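Long-range contacts in phosphatidylglycerol lysyltransferase C-terminal domain-containing protein (PDB 2HQY), which is of unknown function but binds coenzyme A and is probably an acyl- or aminoacyl-transferase: residues A[96-101]-A[288-292]; A[48-53]-A[75-80]. All blocks are in the same frame, centred on the assembly; numbering follows the deposited sequence. Where two conformers were deposited one is given.

Contact 1. Residues A[96-101]-A[288-292]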
ATOM      1  N   VAL A  96      -8.382 -15.837  14.841  1.00 29.89           N
ATOM      2  CA  VAL A  96      -8.835 -17.127  15.290  1.00 30.75           C
ATOM      3  C   VAL A  96      -9.924 -16.835  16.314  1.00 31.62           C
ATOM      4  O   VAL A  96      -9.654 -16.345  17.420  1.00 31.30           O
ATOM      5  CB  VAL A  96      -7.678 -17.933  15.890  1.00 29.71           C
ATOM      6  CG1 VAL A  96      -8.142 -19.307  16.368  1.00 29.80           C
ATOM      7  CG2 VAL A  96      -6.554 -18.046  14.862  1.00 29.64           C
ATOM      8  N   CYS A  97     -11.173 -17.078  15.933  0.50 32.31           N
ATOM      9  CA  CYS A  97     -12.271 -16.871  16.874  0.50 33.16           C
ATOM     10  C   CYS A  97     -12.339 -18.072  17.809  0.50 33.77           C
ATOM     11  O   CYS A  97     -11.665 -19.084  17.580  0.50 34.04           O
ATOM     12  CB  CYS A  97     -13.599 -16.640  16.149  0.50 33.27           C
ATOM     13  SG  CYS A  97     -14.092 -17.974  15.061  0.50 32.48           S
ATOM     14  N   SER A  98     -13.141 -17.944  18.862  1.00 34.22           N
ATOM     15  CA  SER A  98     -13.258 -18.950  19.908  1.00 35.03           C
ATOM     16  C   SER A  98     -13.575 -20.329  19.306  1.00 35.52           C
ATOM     17  O   SER A  98     -12.954 -21.332  19.672  1.00 35.58           O
ATOM     18  CB  SER A  98     -14.333 -18.526  20.903  1.00 34.83           C
ATOM     19  OG  SER A  98     -13.787 -18.393  22.203  1.00 36.09           O
ATOM     20  N   ASN A  99     -14.518 -20.354  18.361  1.00 36.18           N
ATOM     21  CA  ASN A  99     -14.859 -21.576  17.632  1.00 36.63           C
ATOM     22  C   ASN A  99     -13.719 -22.111  16.769  1.00 36.73           C
ATOM     23  O   ASN A  99     -13.477 -23.318  16.760  1.00 36.98           O
ATOM     24  CB  ASN A  99     -16.100 -21.384  16.769  1.00 36.72           C
ATOM     25  CG  ASN A  99     -16.634 -22.700  16.228  1.00 37.72           C
ATOM     26  OD1 ASN A  99     -17.023 -23.586  16.994  1.00 38.43           O
ATOM     27  ND2 ASN A  99     -16.645 -22.839  14.905  1.00 38.52           N
ATOM     28  N   MET A 100     -13.028 -21.223  16.047  1.00 36.78           N
ATOM     29  CA  MET A 100     -11.887 -21.634  15.215  1.00 36.98           C
ATOM     30  C   MET A 100     -10.738 -22.169  16.074  1.00 36.81           C
ATOM     31  O   MET A 100     -10.022 -23.083  15.661  1.00 36.96           O
ATOM     32  CB  MET A 100     -11.404 -20.495  14.300  1.00 37.26           C
ATOM     33  CG  MET A 100     -12.436 -20.018  13.281  1.00 37.74           C
ATOM     34  SD  MET A 100     -12.836 -21.172  11.955  1.00 39.85           S
ATOM     35  CE  MET A 100     -14.594 -20.866  11.720  1.00 38.92           C
ATOM     36  N   ARG A 101     -10.578 -21.592  17.265  1.00 36.82           N
ATOM     37  CA  ARG A 101      -9.589 -22.051  18.240  1.00 36.66           C
ATOM     38  C   ARG A 101      -9.867 -23.490  18.661  1.00 36.54           C
ATOM     39  O   ARG A 101      -8.940 -24.284  18.814  1.00 36.82           O
ATOM     40  CB  ARG A 101      -9.562 -21.130  19.466  1.00 36.71           C
ATOM     41  CG  ARG A 101      -8.719 -21.652  20.613  1.00 36.55           C
ATOM     42  CD  ARG A 101      -8.693 -20.699  21.795  1.00 36.89           C
ATOM     43  NE  ARG A 101      -7.621 -21.072  22.717  1.00 38.79           N
ATOM     44  CZ  ARG A 101      -7.504 -20.642  23.972  1.00 39.08           C
ATOM     45  NH1 ARG A 101      -8.400 -19.815  24.487  1.00 40.56           N
ATOM     46  NH2 ARG A 101      -6.485 -21.049  24.717  1.00 38.56           N
ATOM     47  N   LEU A 288     -16.868 -10.289  19.789  1.00 19.64           N
ATOM     48  CA  LEU A 288     -16.198 -11.355  19.068  1.00 20.29           C
ATOM     49  C   LEU A 288     -14.698 -11.262  19.326  1.00 20.30           C
ATOM     50  O   LEU A 288     -14.022 -10.448  18.732  1.00 20.19           O
ATOM     51  CB  LEU A 288     -16.510 -11.242  17.566  1.00 20.75           C
ATOM     52  CG  LEU A 288     -15.998 -12.356  16.641  1.00 22.40           C
ATOM     53  CD1 LEU A 288     -16.701 -13.708  16.884  1.00 23.15           C
ATOM     54  CD2 LEU A 288     -16.124 -11.913  15.182  1.00 20.97           C
ATOM     55  N   GLU A 289     -14.185 -12.079  20.237  1.00 20.72           N
ATOM     56  CA  GLU A 289     -12.750 -12.075  20.539  1.00 21.85           C
ATOM     57  C   GLU A 289     -11.937 -12.649  19.395  1.00 21.16           C
ATOM     58  O   GLU A 289     -12.421 -13.498  18.647  1.00 21.82           O
ATOM     59  CB  GLU A 289     -12.483 -12.874  21.826  1.00 22.59           C
ATOM     60  CG  GLU A 289     -13.450 -12.520  22.914  1.00 27.26           C
ATOM     61  CD  GLU A 289     -13.522 -13.580  23.997  1.00 35.04           C
ATOM     62  OE1 GLU A 289     -13.527 -14.803  23.676  1.00 37.73           O
ATOM     63  OE2 GLU A 289     -13.571 -13.177  25.174  1.00 37.94           O
ATOM     64  N   LYS A 290     -10.704 -12.180  19.253  1.00 21.20           N
ATOM     65  CA  LYS A 290      -9.845 -12.643  18.177  1.00 21.67           C
ATOM     66  C   LYS A 290      -8.533 -13.082  18.770  1.00 22.58           C
ATOM     67  O   LYS A 290      -7.860 -12.299  19.463  1.00 23.30           O
ATOM     68  CB  LYS A 290      -9.600 -11.545  17.162  1.00 20.83           C
ATOM     69  CG  LYS A 290     -10.874 -10.990  16.556  1.00 19.70           C
ATOM     70  CD  LYS A 290     -10.559  -9.898  15.555  1.00 21.09           C
ATOM     71  CE  LYS A 290     -11.840  -9.253  15.101  1.00 17.55           C
ATOM     72  NZ  LYS A 290     -11.555  -8.044  14.255  1.00 16.98           N
ATOM     73  N   TYR A 291      -8.193 -14.341  18.536  1.00 22.90           N
ATOM     74  CA  TYR A 291      -6.945 -14.875  19.071  1.00 23.71           C
ATOM     75  C   TYR A 291      -5.812 -14.803  18.083  1.00 23.86           C
ATOM     76  O   TYR A 291      -6.012 -14.849  16.870  1.00 23.45           O
ATOM     77  CB  TYR A 291      -7.116 -16.317  19.582  1.00 24.04           C
ATOM     78  CG  TYR A 291      -8.007 -16.391  20.784  1.00 24.85           C
ATOM     79  CD1 TYR A 291      -7.468 -16.451  22.072  1.00 23.53           C
ATOM     80  CD2 TYR A 291      -9.391 -16.381  20.641  1.00 24.72           C
ATOM     81  CE1 TYR A 291      -8.295 -16.500  23.181  1.00 25.81           C
ATOM     82  CE2 TYR A 291     -10.219 -16.421  21.730  1.00 26.26           C
ATOM     83  CZ  TYR A 291      -9.672 -16.476  22.996  1.00 25.78           C
ATOM     84  OH  TYR A 291     -10.511 -16.526  24.068  1.00 27.01           O
ATOM     85  N   MET A 292      -4.608 -14.676  18.618  1.00 24.10           N
ATOM     86  CA  MET A 292      -3.432 -14.961  17.826  1.00 25.11           C
ATOM     87  C   MET A 292      -2.963 -16.352  18.244  1.00 23.96           C
ATOM     88  O   MET A 292      -2.839 -16.649  19.442  1.00 24.72           O
ATOM     89  CB  MET A 292      -2.350 -13.897  18.008  1.00 24.81           C
ATOM     90  CG  MET A 292      -1.030 -14.233  17.258  1.00 25.94           C
ATOM     91  SD  MET A 292       0.136 -12.857  17.118  1.00 28.72           S
ATOM     92  CE  MET A 292       1.007 -13.014  18.658  1.00 24.95           C
TER
HETATM   93  O   HOH W   1     -14.535 -15.162  19.194  1.00 34.98           O
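Val96 and Tyr291 face each other as an antiparallel hydrogen-bonded pair, the last residue of strand 92-96 against strand 286-295, and each uses both its backbone N-H and its carbonyl on the other. Tyr291 N donates to Val96 O at 2.7 Å. The return bond, from Val96 N to Tyr291 O, is the longer one at 3.3 Å. Val96 O also lies at the edge of the Tyr291 ring, in its plane, 3.2 Å from CD2.

Beyond this pair segment 96-101 turns into helix 98-107, and water 1 takes over the bridging: it accepts from Ser98 N and donates to Glu289 O at 2.7 Å. In one of its two conformers the N-cap residue Cys97, with chi1 at 58°, holds SG between backbone N and carbonyl carbon and turns it back over the first turn, where it accepts from Met100 N at 3.6 Å; Cys97 O takes the N-H of Arg101.

One turn into the helix, the extended Arg101 side chain lays CD over the centre of the Tyr291 ring, 4.3 Å from the centroid, a CH-pi contact. Its guanidinium is inclined 40° to the ring, with NH1 3.6 Å from CE1. Lys290 points away, its NZ in salt bridges with Asp122 and Glu268.

At the start of the helix the amide of Ser98 is thus served by a water and that of Met100, at least in one conformer, by a thiol, and the strand pairing passes into a solvent-mediated link where the chain bends into the helix.

Contact 2. Residues A[48-53]-A[75-80]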
ATOM      1  N   ILE A  48      -5.279 -22.144  -1.742  1.00 27.48           N
ATOM      2  CA  ILE A  48      -4.548 -23.396  -1.718  1.00 29.08           C
ATOM      3  C   ILE A  48      -5.361 -24.488  -1.037  1.00 29.53           C
ATOM      4  O   ILE A  48      -5.909 -24.281   0.059  1.00 29.40           O
ATOM      5  CB  ILE A  48      -3.178 -23.264  -1.034  1.00 29.36           C
ATOM      6  CG1 ILE A  48      -3.309 -22.565   0.320  1.00 28.95           C
ATOM      7  CG2 ILE A  48      -2.184 -22.544  -1.970  1.00 30.73           C
ATOM      8  CD1 ILE A  48      -2.119 -22.775   1.237  1.00 34.04           C
ATOM      9  N   ASP A  49      -5.416 -25.662  -1.670  1.00 30.15           N
ATOM     10  CA  ASP A  49      -6.105 -26.807  -1.071  1.00 30.16           C
ATOM     11  C   ASP A  49      -7.597 -26.510  -0.791  1.00 29.12           C
ATOM     12  O   ASP A  49      -8.099 -26.937   0.253  1.00 29.57           O
ATOM     13  CB  ASP A  49      -5.421 -27.185   0.266  1.00 30.82           C
ATOM     14  CG  ASP A  49      -4.040 -27.876   0.089  1.00 34.38           C
ATOM     15  OD1 ASP A  49      -3.579 -28.076  -1.061  1.00 36.61           O
ATOM     16  OD2 ASP A  49      -3.417 -28.219   1.127  1.00 36.56           O
ATOM     17  N   ASP A  50      -8.289 -25.779  -1.677  1.00 27.72           N
ATOM     18  CA  ASP A  50      -9.704 -25.354  -1.453  1.00 26.77           C
ATOM     19  C   ASP A  50      -9.948 -24.367  -0.257  1.00 25.12           C
ATOM     20  O   ASP A  50     -11.093 -24.159   0.194  1.00 25.03           O
ATOM     21  CB  ASP A  50     -10.639 -26.564  -1.324  1.00 28.29           C
ATOM     22  CG  ASP A  50     -10.801 -27.353  -2.647  1.00 30.67           C
ATOM     23  OD1 ASP A  50     -10.993 -26.719  -3.710  1.00 35.14           O
ATOM     24  OD2 ASP A  50     -10.765 -28.606  -2.618  1.00 35.01           O
ATOM     25  N   PHE A  51      -8.883 -23.776   0.264  1.00 22.83           N
ATOM     26  CA  PHE A  51      -9.042 -22.713   1.263  1.00 20.20           C
ATOM     27  C   PHE A  51      -8.552 -21.383   0.706  1.00 19.94           C
ATOM     28  O   PHE A  51      -7.625 -21.344  -0.113  1.00 20.40           O
ATOM     29  CB  PHE A  51      -8.197 -22.995   2.491  1.00 20.14           C
ATOM     30  CG  PHE A  51      -8.667 -24.140   3.333  1.00 17.60           C
ATOM     31  CD1 PHE A  51      -9.464 -23.910   4.453  1.00 19.05           C
ATOM     32  CD2 PHE A  51      -8.219 -25.438   3.065  1.00 18.18           C
ATOM     33  CE1 PHE A  51      -9.856 -24.971   5.307  1.00 20.41           C
ATOM     34  CE2 PHE A  51      -8.589 -26.504   3.890  1.00 19.03           C
ATOM     35  CZ  PHE A  51      -9.417 -26.268   5.020  1.00 21.48           C
ATOM     36  N   LEU A  52      -9.133 -20.305   1.219  1.00 17.95           N
ATOM     37  CA  LEU A  52      -8.676 -18.948   0.942  1.00 17.29           C
ATOM     38  C   LEU A  52      -7.755 -18.569   2.096  1.00 16.85           C
ATOM     39  O   LEU A  52      -8.177 -18.613   3.264  1.00 18.00           O
ATOM     40  CB  LEU A  52      -9.872 -18.002   0.883  1.00 16.71           C
ATOM     41  CG  LEU A  52      -9.566 -16.502   0.857  1.00 16.70           C
ATOM     42  CD1 LEU A  52      -8.672 -16.148  -0.316  1.00 17.43           C
ATOM     43  CD2 LEU A  52     -10.882 -15.712   0.841  1.00 17.22           C
ATOM     44  N   VAL A  53      -6.526 -18.187   1.790  1.00 16.44           N
ATOM     45  CA  VAL A  53      -5.551 -17.809   2.835  1.00 17.37           C
ATOM     46  C   VAL A  53      -4.951 -16.418   2.605  1.00 17.74           C
ATOM     47  O   VAL A  53      -4.758 -16.028   1.471  1.00 17.77           O
ATOM     48  CB  VAL A  53      -4.447 -18.897   2.937  1.00 18.50           C
ATOM     49  CG1 VAL A  53      -5.064 -20.229   3.425  1.00 17.90           C
ATOM     50  CG2 VAL A  53      -3.782 -19.131   1.575  1.00 20.41           C
ATOM     51  N   ALA A  75      -3.500 -30.164   6.350  1.00 21.66           N
ATOM     52  CA  ALA A  75      -2.658 -30.074   5.157  1.00 21.75           C
ATOM     53  C   ALA A  75      -2.370 -28.618   4.821  1.00 21.61           C
ATOM     54  O   ALA A  75      -1.252 -28.270   4.442  1.00 21.55           O
ATOM     55  CB  ALA A  75      -3.311 -30.755   3.972  1.00 22.16           C
ATOM     56  N   VAL A  76      -3.377 -27.759   4.952  1.00 21.48           N
ATOM     57  CA  VAL A  76      -3.183 -26.369   4.538  1.00 22.04           C
ATOM     58  C   VAL A  76      -2.288 -25.620   5.531  1.00 21.98           C
ATOM     59  O   VAL A  76      -1.404 -24.833   5.124  1.00 22.05           O
ATOM     60  CB  VAL A  76      -4.536 -25.655   4.249  1.00 22.20           C
ATOM     61  CG1 VAL A  76      -5.291 -25.346   5.525  1.00 22.95           C
ATOM     62  CG2 VAL A  76      -4.301 -24.396   3.428  1.00 23.78           C
ATOM     63  N   LEU A  77      -2.484 -25.899   6.821  1.00 21.55           N
ATOM     64  CA  LEU A  77      -1.610 -25.367   7.869  1.00 21.83           C
ATOM     65  C   LEU A  77      -0.162 -25.767   7.696  1.00 22.33           C
ATOM     66  O   LEU A  77       0.724 -24.951   7.890  1.00 22.02           O
ATOM     67  CB  LEU A  77      -2.110 -25.739   9.263  1.00 21.93           C
ATOM     68  CG  LEU A  77      -3.427 -25.071   9.664  1.00 22.70           C
ATOM     69  CD1 LEU A  77      -3.727 -25.405  11.118  1.00 26.38           C
ATOM     70  CD2 LEU A  77      -3.443 -23.556   9.408  1.00 25.60           C
ATOM     71  N   ARG A  78       0.079 -27.025   7.324  1.00 21.51           N
ATOM     72  CA  ARG A  78       1.428 -27.476   6.977  1.00 22.30           C
ATOM     73  C   ARG A  78       2.058 -26.609   5.876  1.00 21.81           C
ATOM     74  O   ARG A  78       3.222 -26.222   5.982  1.00 21.87           O
ATOM     75  CB  ARG A  78       1.410 -28.969   6.579  1.00 22.16           C
ATOM     76  CG  ARG A  78       2.775 -29.538   6.189  1.00 24.69           C
ATOM     77  CD  ARG A  78       2.759 -31.085   6.158  1.00 24.03           C
ATOM     78  N   LYS A  79       1.298 -26.324   4.823  1.00 20.85           N
ATOM     79  CA  LYS A  79       1.785 -25.471   3.745  1.00 21.59           C
ATOM     80  C   LYS A  79       2.102 -24.038   4.223  1.00 20.39           C
ATOM     81  O   LYS A  79       3.112 -23.433   3.801  1.00 20.21           O
ATOM     82  CB  LYS A  79       0.800 -25.477   2.571  1.00 21.58           C
ATOM     83  CG  LYS A  79       1.236 -26.404   1.442  1.00 24.94           C
ATOM     84  CD  LYS A  79       0.175 -26.519   0.354  1.00 28.69           C
ATOM     85  CE  LYS A  79      -0.391 -27.932   0.305  1.00 31.88           C
ATOM     86  NZ  LYS A  79      -0.728 -28.343  -1.095  1.00 33.29           N
ATOM     87  N   LEU A  80       1.256 -23.501   5.102  1.00 19.67           N
ATOM     88  CA  LEU A  80       1.471 -22.145   5.646  1.00 19.55           C
ATOM     89  C   LEU A  80       2.691 -22.092   6.581  1.00 19.54           C
ATOM     90  O   LEU A  80       3.464 -21.131   6.549  1.00 18.49           O
ATOM     91  CB  LEU A  80       0.225 -21.628   6.374  1.00 18.94           C
ATOM     92  CG  LEU A  80      -1.038 -21.425   5.525  1.00 18.99           C
ATOM     93  CD1 LEU A  80      -2.220 -21.114   6.412  1.00 21.36           C
ATOM     94  CD2 LEU A  80      -0.830 -20.306   4.466  1.00 18.98           C
TER
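With chi1 at 73°, Val76 turns CG1 toward the ring of Phe51 and leaves CG2, anti to the backbone N, for Ile48. The side chain of Ile48 meets it from the hairpin: CG1 sits between backbone N and carbonyl carbon (chi1 50°), and CD1 extends to Val76 CG2 at 3.5 Å, tighter than a usual carbon contact. CD1 also touches Lys79 CB and Leu80 CD2.

Val76 CG1 lies over one face of the Phe51 ring, offset toward its rim and 4.0 Å from the centroid, a CH-pi contact. Farther along the strand Val53 continues the apolar seam, its CB 4.2 Å from Leu80 CD2. Pro67 of strand 61-69 packs on Phe51, Val53 and Leu80, and Ile2 covers Ile48 and Leu80.

The type I' turn from Ile48 to Phe51 joins two antiparallel strands as a tight hairpin and presents Asp49 to helix 73-87. The Lys79 chain, bent near its end, comes from the opposite direction and places NZ 2.9 Å from Asp49 OD1 in a salt bridge, on the syn side and 21° out of the carboxylate plane. Lys79 CE lies 3.1 Å from Asp49 OD2. Replacing Asp49 by an alanine is likely to leave the Lys79 ammonium without this anionic mate, and the end of its chain freer to swing.

Chemically the interface is divided: interlocked aliphatic and aromatic groups bury the helix against the hairpin, while a single ion pair at the partly exposed margin ties the turn to the helix.

Along the chain the two contacts come in series: contact 2 closes with helix 73-87 before strand 92-96 leads into contact 1. Their centres are 18 Å apart and their nearest atoms about 8 Å, so they do not touch, but both reach the same sheet. Strand 51-58 pairs with 61-69, which pairs in parallel with 92-96, which in turn meets 286-295. Contact 2 therefore fastens helix 73-87 to the 44-48/51-58 hairpin, and contact 1 ties strand 286-295, from late in the chain, to the end of strand 92-96. Leu77, on Leu104 and Ile107, joins helices 73-87 and 98-107. Both contacts lie away from the coenzyme A pocket.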